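Local coordinates for protein beta-phosphoglucomutase (Bacteroides vulgatus, PDB 3DV9) that probably interconverts beta-glucose 1-phosphate and glucose 6-phosphate as a magnesium-dependent phosphoglucomutase of the haloacid dehalogenase superfamily, at residues 111-125 with 230-242. Numbering follows the deposited sequence. Where two conformers were deposited one is given.
Sequences PGALEVLTKIKSEGL and MPDFNKNWETLQS
Pro111 and Pro231 meet ring to ring, CB of the first 4.0 Å from CG of the second, where two neighbouring helices of a HAD-type Rossmann-like domain start level with each other. Helices 113-122 and 230-242 run nearly parallel, 23° apart, on one side of the parallel sheet, and illustrate how such layers combine an apolar underside with a polar seam. At the N-cap, Gly112 comes within 4.4 Å of Pro231, CA to CA; a CB there would run into Met230 O, and the positive phi of 90° would by itself jam it against the preceding carbonyl O. Ala113 adds its methyl to the selenomethionine methyl of Met230. Glu115 crosses Asn234 at about a right angle, its carboxylate resting near the amide nitrogen without a well-aimed hydrogen bond. Val116 is a knob in a hole formed by Met230, Phe233, Asn234 and Trp237; its CG2, anti to the backbone N, reaches Trp237 CB at 3.8 Å. One turn on, the extended chain of Lys119 passes Trp237 and brings NZ between Asn234 OD1 at 2.8 Å, approached from above the carbonyl plane, and Glu238 OE1 in a salt bridge, with a weak third bond to Asn234 O. Cut back to alanine, Lys119 would probably leave Glu238 without its cationic mate and Asn234 OD1 without this donor. Ile120 lays CG1 over one face of the Trp237 six-membered ring, 4.0 Å from its centroid, a CH-pi contact; both side chains also touch Val26 of strand 25-29. The face away from Ile120 is met by Gln241 CB, while the amide of Gln241 reaches Glu123, NE2 donating to OE1 at 3.3 Å from above the carboxylate plane. Beyond the Schellman turn at Gly124, Leu125 meets the edge of the same indole, its CD1 3.8 Å from Trp237 CZ2.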
ATOM      1  N   PRO A 111       7.502   6.637 -11.554  1.00 18.12           N
ATOM      2  CA  PRO A 111       8.927   6.843 -11.743  1.00 18.63           C
ATOM      3  C   PRO A 111       9.674   6.464 -10.453  1.00 18.35           C
ATOM      4  O   PRO A 111       9.199   6.730  -9.330  1.00 17.92           O
ATOM      5  CB  PRO A 111       9.035   8.353 -11.982  1.00 19.52           C
ATOM      6  CG  PRO A 111       7.734   8.673 -12.704  1.00 20.75           C
ATOM      7  CD  PRO A 111       6.760   7.885 -11.821  1.00 19.24           C
ATOM      8  N   GLY A 112      10.815   5.809 -10.632  1.00 17.57           N
ATOM      9  CA  GLY A 112      11.616   5.311  -9.528  1.00 16.43           C
ATOM     10  C   GLY A 112      11.253   3.903  -9.104  1.00 18.02           C
ATOM     11  O   GLY A 112      12.095   3.228  -8.536  1.00 17.35           O
ATOM     12  N   ALA A 113      10.048   3.421  -9.427  1.00 17.67           N
ATOM     13  CA  ALA A 113       9.628   2.089  -8.898  1.00 17.51           C
ATOM     14  C   ALA A 113      10.435   0.935  -9.538  1.00 18.24           C
ATOM     15  O   ALA A 113      10.954   0.066  -8.857  1.00 17.60           O
ATOM     16  CB  ALA A 113       8.113   1.883  -9.137  1.00 18.61           C
ATOM     17  N   LEU A 114      10.518   0.920 -10.868  1.00 18.28           N
ATOM     18  CA  LEU A 114      11.266  -0.177 -11.516  1.00 18.93           C
ATOM     19  C   LEU A 114      12.738  -0.135 -11.095  1.00 18.66           C
ATOM     20  O   LEU A 114      13.324  -1.193 -10.812  1.00 18.51           O
ATOM     21  CB  LEU A 114      11.104  -0.076 -13.037  1.00 18.16           C
ATOM     22  CG  LEU A 114      11.981  -1.054 -13.824  1.00 19.63           C
ATOM     23  CD1 LEU A 114      11.672  -2.468 -13.472  1.00 17.24           C
ATOM     24  CD2 LEU A 114      11.706  -0.818 -15.310  1.00 20.33           C
ATOM     25  N   GLU A 115      13.320   1.061 -11.027  1.00 17.94           N
ATOM     26  CA  GLU A 115      14.705   1.179 -10.621  1.00 19.01           C
ATOM     27  C   GLU A 115      14.948   0.654  -9.201  1.00 18.07           C
ATOM     28  O   GLU A 115      15.904  -0.097  -8.951  1.00 18.63           O
ATOM     29  CB  GLU A 115      15.198   2.596 -10.737  1.00 18.78           C
ATOM     30  CG  GLU A 115      16.696   2.690 -10.378  1.00 22.93           C
ATOM     31  CD  GLU A 115      17.256   4.081 -10.656  1.00 27.81           C
ATOM     32  OE1 GLU A 115      16.576   4.890 -11.333  1.00 31.01           O
ATOM     33  OE2 GLU A 115      18.376   4.365 -10.211  1.00 29.33           O
ATOM     34  N   VAL A 116      14.138   1.074  -8.238  1.00 17.88           N
ATOM     35  CA  VAL A 116      14.341   0.582  -6.873  1.00 17.89           C
ATOM     36  C   VAL A 116      14.112  -0.937  -6.723  1.00 18.25           C
ATOM     37  O   VAL A 116      14.866  -1.593  -6.003  1.00 17.06           O
ATOM     38  CB  VAL A 116      13.591   1.430  -5.802  1.00 18.35           C
ATOM     39  CG1 VAL A 116      12.076   1.045  -5.720  1.00 18.16           C
ATOM     40  CG2 VAL A 116      14.302   1.320  -4.461  1.00 17.43           C
ATOM     41  N   LEU A 117      13.138  -1.489  -7.439  1.00 17.46           N
ATOM     42  CA  LEU A 117      12.849  -2.939  -7.412  1.00 17.05           C
ATOM     43  C   LEU A 117      14.034  -3.710  -7.976  1.00 17.81           C
ATOM     44  O   LEU A 117      14.395  -4.775  -7.475  1.00 17.45           O
ATOM     45  CB  LEU A 117      11.591  -3.251  -8.217  1.00 17.37           C
ATOM     46  CG  LEU A 117      10.319  -2.831  -7.466  1.00 16.25           C
ATOM     47  CD1 LEU A 117       9.104  -2.783  -8.418  1.00 18.47           C
ATOM     48  CD2 LEU A 117      10.109  -3.758  -6.226  1.00 15.47           C
ATOM     49  N   THR A 118      14.667  -3.169  -9.006  1.00 17.94           N
ATOM     50  CA  THR A 118      15.833  -3.861  -9.606  0.60 17.93           C
ATOM     51  C   THR A 118      17.013  -3.875  -8.627  1.00 18.37           C
ATOM     52  O   THR A 118      17.754  -4.873  -8.574  1.00 18.25           O
ATOM     53  CB  THR A 118      16.228  -3.272 -11.000  0.60 18.14           C
ATOM     54  OG1 THR A 118      16.797  -1.964 -10.841  0.60 20.13           O
ATOM     55  CG2 THR A 118      15.018  -3.176 -11.902  0.60 18.41           C
ATOM     56  N   LYS A 119      17.160  -2.796  -7.834  1.00 17.06           N
ATOM     57  CA  LYS A 119      18.260  -2.720  -6.853  1.00 18.41           C
ATOM     58  C   LYS A 119      17.974  -3.767  -5.775  1.00 18.60           C
ATOM     59  O   LYS A 119      18.870  -4.523  -5.367  1.00 19.32           O
ATOM     60  CB  LYS A 119      18.250  -1.355  -6.155  1.00 17.60           C
ATOM     61  CG  LYS A 119      18.766  -0.216  -7.034  1.00 19.26           C
ATOM     62  CD  LYS A 119      18.620   1.076  -6.272  1.00 19.56           C
ATOM     63  CE  LYS A 119      18.943   2.240  -7.134  1.00 22.10           C
ATOM     64  NZ  LYS A 119      18.728   3.542  -6.384  1.00 21.81           N
ATOM     65  N   ILE A 120      16.721  -3.804  -5.345  1.00 17.61           N
ATOM     66  CA  ILE A 120      16.277  -4.715  -4.242  1.00 17.40           C
ATOM     67  C   ILE A 120      16.479  -6.176  -4.675  1.00 18.01           C
ATOM     68  O   ILE A 120      17.039  -6.984  -3.932  1.00 18.80           O
ATOM     69  CB  ILE A 120      14.788  -4.420  -3.810  1.00 17.00           C
ATOM     70  CG1 ILE A 120      14.757  -3.076  -3.060  1.00 16.70           C
ATOM     71  CG2 ILE A 120      14.199  -5.535  -2.903  1.00 17.78           C
ATOM     72  CD1 ILE A 120      13.337  -2.410  -2.945  1.00 17.16           C
ATOM     73  N   LYS A 121      16.012  -6.507  -5.862  1.00 18.19           N
ATOM     74  CA  LYS A 121      16.196  -7.866  -6.428  1.00 19.56           C
ATOM     75  C   LYS A 121      17.695  -8.221  -6.554  1.00 19.77           C
ATOM     76  O   LYS A 121      18.099  -9.331  -6.193  1.00 19.16           O
ATOM     77  CB  LYS A 121      15.394  -8.011  -7.747  1.00 20.41           C
ATOM     78  CG  LYS A 121      15.101  -9.413  -8.258  1.00 26.67           C
ATOM     79  CD  LYS A 121      13.845 -10.002  -7.568  1.00 27.87           C
ATOM     80  CE  LYS A 121      13.763 -11.488  -7.869  1.00 31.80           C
ATOM     81  NZ  LYS A 121      12.346 -11.938  -8.000  1.00 35.94           N
ATOM     82  N   SER A 122      18.517  -7.280  -7.010  1.00 20.40           N
ATOM     83  CA  SER A 122      19.960  -7.475  -7.177  0.60 20.85           C
ATOM     84  C   SER A 122      20.655  -7.819  -5.848  1.00 21.04           C
ATOM     85  O   SER A 122      21.652  -8.583  -5.807  1.00 20.72           O
ATOM     86  CB  SER A 122      20.600  -6.203  -7.750  0.60 20.54           C
ATOM     87  OG  SER A 122      21.977  -6.420  -8.024  0.60 22.02           O
ATOM     88  N   GLU A 123      20.139  -7.244  -4.770  1.00 20.75           N
ATOM     89  CA  GLU A 123      20.728  -7.400  -3.447  0.50 21.85           C
ATOM     90  C   GLU A 123      20.340  -8.722  -2.812  1.00 21.58           C
ATOM     91  O   GLU A 123      20.768  -9.024  -1.697  1.00 23.76           O
ATOM     92  CB  GLU A 123      20.298  -6.240  -2.540  0.50 22.41           C
ATOM     93  CG  GLU A 123      20.999  -4.936  -2.845  0.50 24.83           C
ATOM     94  CD  GLU A 123      22.492  -4.980  -2.535  0.50 27.29           C
ATOM     95  OE1 GLU A 123      22.888  -5.568  -1.510  0.50 29.34           O
ATOM     96  OE2 GLU A 123      23.273  -4.419  -3.328  0.50 30.82           O
ATOM     97  N   GLY A 124      19.526  -9.521  -3.511  1.00 20.84           N
ATOM     98  CA  GLY A 124      19.123 -10.806  -2.976  1.00 21.21           C
ATOM     99  C   GLY A 124      17.914 -10.743  -2.081  1.00 19.86           C
ATOM    100  O   GLY A 124      17.585 -11.727  -1.417  1.00 21.46           O
ATOM    101  N   LEU A 125      17.287  -9.565  -2.020  1.00 19.80           N
ATOM    102  CA  LEU A 125      16.055  -9.361  -1.253  1.00 20.67           C
ATOM    103  C   LEU A 125      14.805  -9.801  -2.021  1.00 21.35           C
ATOM    104  O   LEU A 125      14.793  -9.849  -3.258  1.00 21.27           O
ATOM    105  CB  LEU A 125      15.917  -7.890  -0.822  1.00 20.15           C
ATOM    106  CG  LEU A 125      17.094  -7.298  -0.010  1.00 22.63           C
ATOM    107  CD1 LEU A 125      16.993  -5.790   0.139  1.00 23.38           C
ATOM    108  CD2 LEU A 125      17.160  -7.945   1.349  1.00 23.22           C
HETATM  109  N   MSE A 230       8.391   8.588  -5.117  1.00 16.14           N
HETATM  110  CA  MSE A 230       9.087   7.314  -5.367  1.00 17.95           C
HETATM  111  C   MSE A 230      10.521   7.571  -5.886  1.00 16.44           C
HETATM  112  O   MSE A 230      11.441   6.843  -5.548  1.00 16.46           O
HETATM  113  CB  MSE A 230       8.277   6.378  -6.270  1.00 17.88           C
HETATM  114  CG  MSE A 230       7.148   5.659  -5.578  1.00 19.44           C
HETATM  115 SE   MSE A 230       7.725   4.522  -4.124  0.70 19.26          SE
HETATM  116  CE  MSE A 230       8.359   2.991  -5.084  1.00 19.92           C
ATOM    117  N   PRO A 231      10.722   8.597  -6.747  1.00 16.61           N
ATOM    118  CA  PRO A 231      12.145   8.879  -7.028  1.00 16.48           C
ATOM    119  C   PRO A 231      13.015   9.200  -5.789  1.00 17.14           C
ATOM    120  O   PRO A 231      14.183   8.791  -5.729  1.00 16.35           O
ATOM    121  CB  PRO A 231      12.051  10.105  -7.963  1.00 17.26           C
ATOM    122  CG  PRO A 231      10.713   9.861  -8.727  1.00 17.46           C
ATOM    123  CD  PRO A 231       9.802   9.391  -7.606  1.00 15.71           C
ATOM    124  N   ASP A 232      12.443   9.894  -4.808  1.00 16.43           N
ATOM    125  CA  ASP A 232      13.102  10.222  -3.528  0.50 17.50           C
ATOM    126  C   ASP A 232      13.477   8.914  -2.812  1.00 17.48           C
ATOM    127  O   ASP A 232      14.619   8.712  -2.366  1.00 18.37           O
ATOM    128  CB  ASP A 232      12.159  11.132  -2.684  0.50 17.53           C
ATOM    129  CG  ASP A 232      12.843  11.791  -1.462  0.50 18.54           C
ATOM    130  OD1 ASP A 232      14.083  11.959  -1.507  0.50 19.85           O
ATOM    131  OD2 ASP A 232      12.146  12.184  -0.455  0.50 17.05           O
ATOM    132  N   PHE A 233      12.500   8.017  -2.729  1.00 17.95           N
ATOM    133  CA  PHE A 233      12.711   6.708  -2.087  1.00 16.91           C
ATOM    134  C   PHE A 233      13.841   5.930  -2.810  1.00 16.85           C
ATOM    135  O   PHE A 233      14.801   5.471  -2.189  1.00 17.68           O
ATOM    136  CB  PHE A 233      11.401   5.924  -2.060  1.00 16.31           C
ATOM    137  CG  PHE A 233      11.555   4.537  -1.543  1.00 17.11           C
ATOM    138  CD1 PHE A 233      12.072   4.310  -0.276  1.00 20.80           C
ATOM    139  CD2 PHE A 233      11.278   3.454  -2.378  1.00 21.33           C
ATOM    140  CE1 PHE A 233      12.242   2.991   0.218  1.00 21.94           C
ATOM    141  CE2 PHE A 233      11.431   2.126  -1.910  1.00 20.60           C
ATOM    142  CZ  PHE A 233      11.947   1.897  -0.615  1.00 20.60           C
ATOM    143  N   ASN A 234      13.752   5.880  -4.132  1.00 16.83           N
ATOM    144  CA  ASN A 234      14.729   5.186  -4.947  1.00 18.49           C
ATOM    145  C   ASN A 234      16.122   5.782  -4.671  1.00 18.17           C
ATOM    146  O   ASN A 234      17.101   5.037  -4.481  1.00 18.47           O
ATOM    147  CB  ASN A 234      14.379   5.315  -6.423  1.00 18.79           C
ATOM    148  CG  ASN A 234      15.436   4.698  -7.305  1.00 17.74           C
ATOM    149  OD1 ASN A 234      15.948   3.617  -6.995  1.00 18.22           O
ATOM    150  ND2 ASN A 234      15.819   5.407  -8.374  1.00 23.07           N
ATOM    151  N   LYS A 235      16.227   7.115  -4.685  1.00 19.15           N
ATOM    152  CA  LYS A 235      17.533   7.767  -4.535  1.00 20.78           C
ATOM    153  C   LYS A 235      18.189   7.436  -3.185  1.00 20.14           C
ATOM    154  O   LYS A 235      19.428   7.362  -3.059  1.00 21.00           O
ATOM    155  CB  LYS A 235      17.355   9.271  -4.629  1.00 21.20           C
ATOM    156  CG  LYS A 235      18.621  10.067  -4.513  1.00 26.70           C
ATOM    157  CD  LYS A 235      18.366  11.530  -4.863  1.00 32.21           C
ATOM    158  CE  LYS A 235      17.299  12.168  -3.979  1.00 36.60           C
ATOM    159  NZ  LYS A 235      16.933  13.557  -4.434  1.00 41.57           N
ATOM    160  N   ASN A 236      17.341   7.271  -2.190  1.00 19.81           N
ATOM    161  CA  ASN A 236      17.764   7.003  -0.830  1.00 20.29           C
ATOM    162  C   ASN A 236      17.941   5.525  -0.479  1.00 20.55           C
ATOM    163  O   ASN A 236      18.364   5.193   0.633  1.00 20.33           O
ATOM    164  CB  ASN A 236      16.768   7.653   0.113  1.00 20.66           C
ATOM    165  CG  ASN A 236      17.016   9.127   0.257  1.00 22.30           C
ATOM    166  OD1 ASN A 236      17.888   9.546   1.019  1.00 21.74           O
ATOM    167  ND2 ASN A 236      16.271   9.932  -0.495  1.00 21.08           N
ATOM    168  N   TRP A 237      17.655   4.645  -1.433  1.00 20.04           N
ATOM    169  CA  TRP A 237      17.662   3.202  -1.131  1.00 20.29           C
ATOM    170  C   TRP A 237      19.041   2.719  -0.580  1.00 20.70           C
ATOM    171  O   TRP A 237      19.139   2.028   0.450  1.00 20.41           O
ATOM    172  CB  TRP A 237      17.248   2.369  -2.371  1.00 21.75           C
ATOM    173  CG  TRP A 237      17.373   0.952  -1.976  1.00 20.77           C
ATOM    174  CD1 TRP A 237      18.327   0.083  -2.352  1.00 24.06           C
ATOM    175  CD2 TRP A 237      16.552   0.277  -0.998  1.00 21.64           C
ATOM    176  NE1 TRP A 237      18.142  -1.130  -1.700  1.00 22.75           N
ATOM    177  CE2 TRP A 237      17.061  -1.029  -0.859  1.00 23.27           C
ATOM    178  CE3 TRP A 237      15.436   0.663  -0.231  1.00 22.18           C
ATOM    179  CZ2 TRP A 237      16.488  -1.975   0.027  1.00 22.14           C
ATOM    180  CZ3 TRP A 237      14.861  -0.273   0.647  1.00 23.27           C
ATOM    181  CH2 TRP A 237      15.390  -1.574   0.764  1.00 23.28           C
ATOM    182  N   GLU A 238      20.103   3.042  -1.291  1.00 20.74           N
ATOM    183  CA  GLU A 238      21.466   2.605  -0.892  1.00 23.41           C
ATOM    184  C   GLU A 238      21.806   3.002   0.549  1.00 23.69           C
ATOM    185  O   GLU A 238      22.246   2.155   1.344  1.00 23.06           O
ATOM    186  CB  GLU A 238      22.508   3.121  -1.885  1.00 25.11           C
ATOM    187  CG  GLU A 238      22.217   2.622  -3.329  1.00 29.61           C
ATOM    188  CD  GLU A 238      21.499   3.649  -4.245  1.00 36.33           C
ATOM    189  OE1 GLU A 238      20.288   4.015  -4.023  1.00 29.57           O
ATOM    190  OE2 GLU A 238      22.203   4.086  -5.222  1.00 40.47           O
ATOM    191  N   THR A 239      21.535   4.265   0.880  1.00 22.24           N
ATOM    192  CA  THR A 239      21.799   4.813   2.237  1.00 23.08           C
ATOM    193  C   THR A 239      20.904   4.137   3.256  1.00 22.00           C
ATOM    194  O   THR A 239      21.319   3.849   4.388  1.00 21.54           O
ATOM    195  CB  THR A 239      21.573   6.334   2.239  1.00 22.37           C
ATOM    196  OG1 THR A 239      22.482   6.911   1.301  1.00 27.72           O
ATOM    197  CG2 THR A 239      21.811   6.973   3.664  1.00 25.48           C
ATOM    198  N   LEU A 240      19.665   3.871   2.863  1.00 20.58           N
ATOM    199  CA  LEU A 240      18.736   3.268   3.803  1.00 20.31           C
ATOM    200  C   LEU A 240      19.142   1.821   4.065  1.00 19.53           C
ATOM    201  O   LEU A 240      19.213   1.394   5.237  1.00 20.46           O
ATOM    202  CB  LEU A 240      17.307   3.358   3.228  1.00 20.25           C
ATOM    203  CG  LEU A 240      16.258   2.650   4.077  1.00 22.41           C
ATOM    204  CD1 LEU A 240      16.145   3.254   5.475  1.00 21.91           C
ATOM    205  CD2 LEU A 240      14.914   2.671   3.348  1.00 23.27           C
ATOM    206  N   GLN A 241      19.382   1.047   2.997  1.00 18.82           N
ATOM    207  CA  GLN A 241      19.806  -0.354   3.186  1.00 18.80           C
ATOM    208  C   GLN A 241      21.078  -0.443   4.058  1.00 18.28           C
ATOM    209  O   GLN A 241      21.178  -1.309   4.950  1.00 17.18           O
ATOM    210  CB  GLN A 241      20.009  -1.065   1.842  1.00 18.96           C
ATOM    211  CG  GLN A 241      20.129  -2.586   1.990  1.00 20.45           C
ATOM    212  CD  GLN A 241      20.559  -3.263   0.697  1.00 20.39           C
ATOM    213  OE1 GLN A 241      20.785  -2.593  -0.316  1.00 21.71           O
ATOM    214  NE2 GLN A 241      20.703  -4.597   0.724  1.00 19.05           N
ATOM    215  N   SER A 242      22.024   0.465   3.817  1.00 17.16           N
ATOM    216  CA  SER A 242      23.238   0.559   4.640  0.60 17.39           C
ATOM    217  C   SER A 242      22.929   0.829   6.126  1.00 17.42           C
ATOM    218  O   SER A 242      23.514   0.182   7.011  1.00 17.04           O
ATOM    219  CB  SER A 242      24.195   1.620   4.085  0.60 17.12           C
ATOM    220  OG  SER A 242      25.395   1.670   4.847  0.60 17.68           O
TER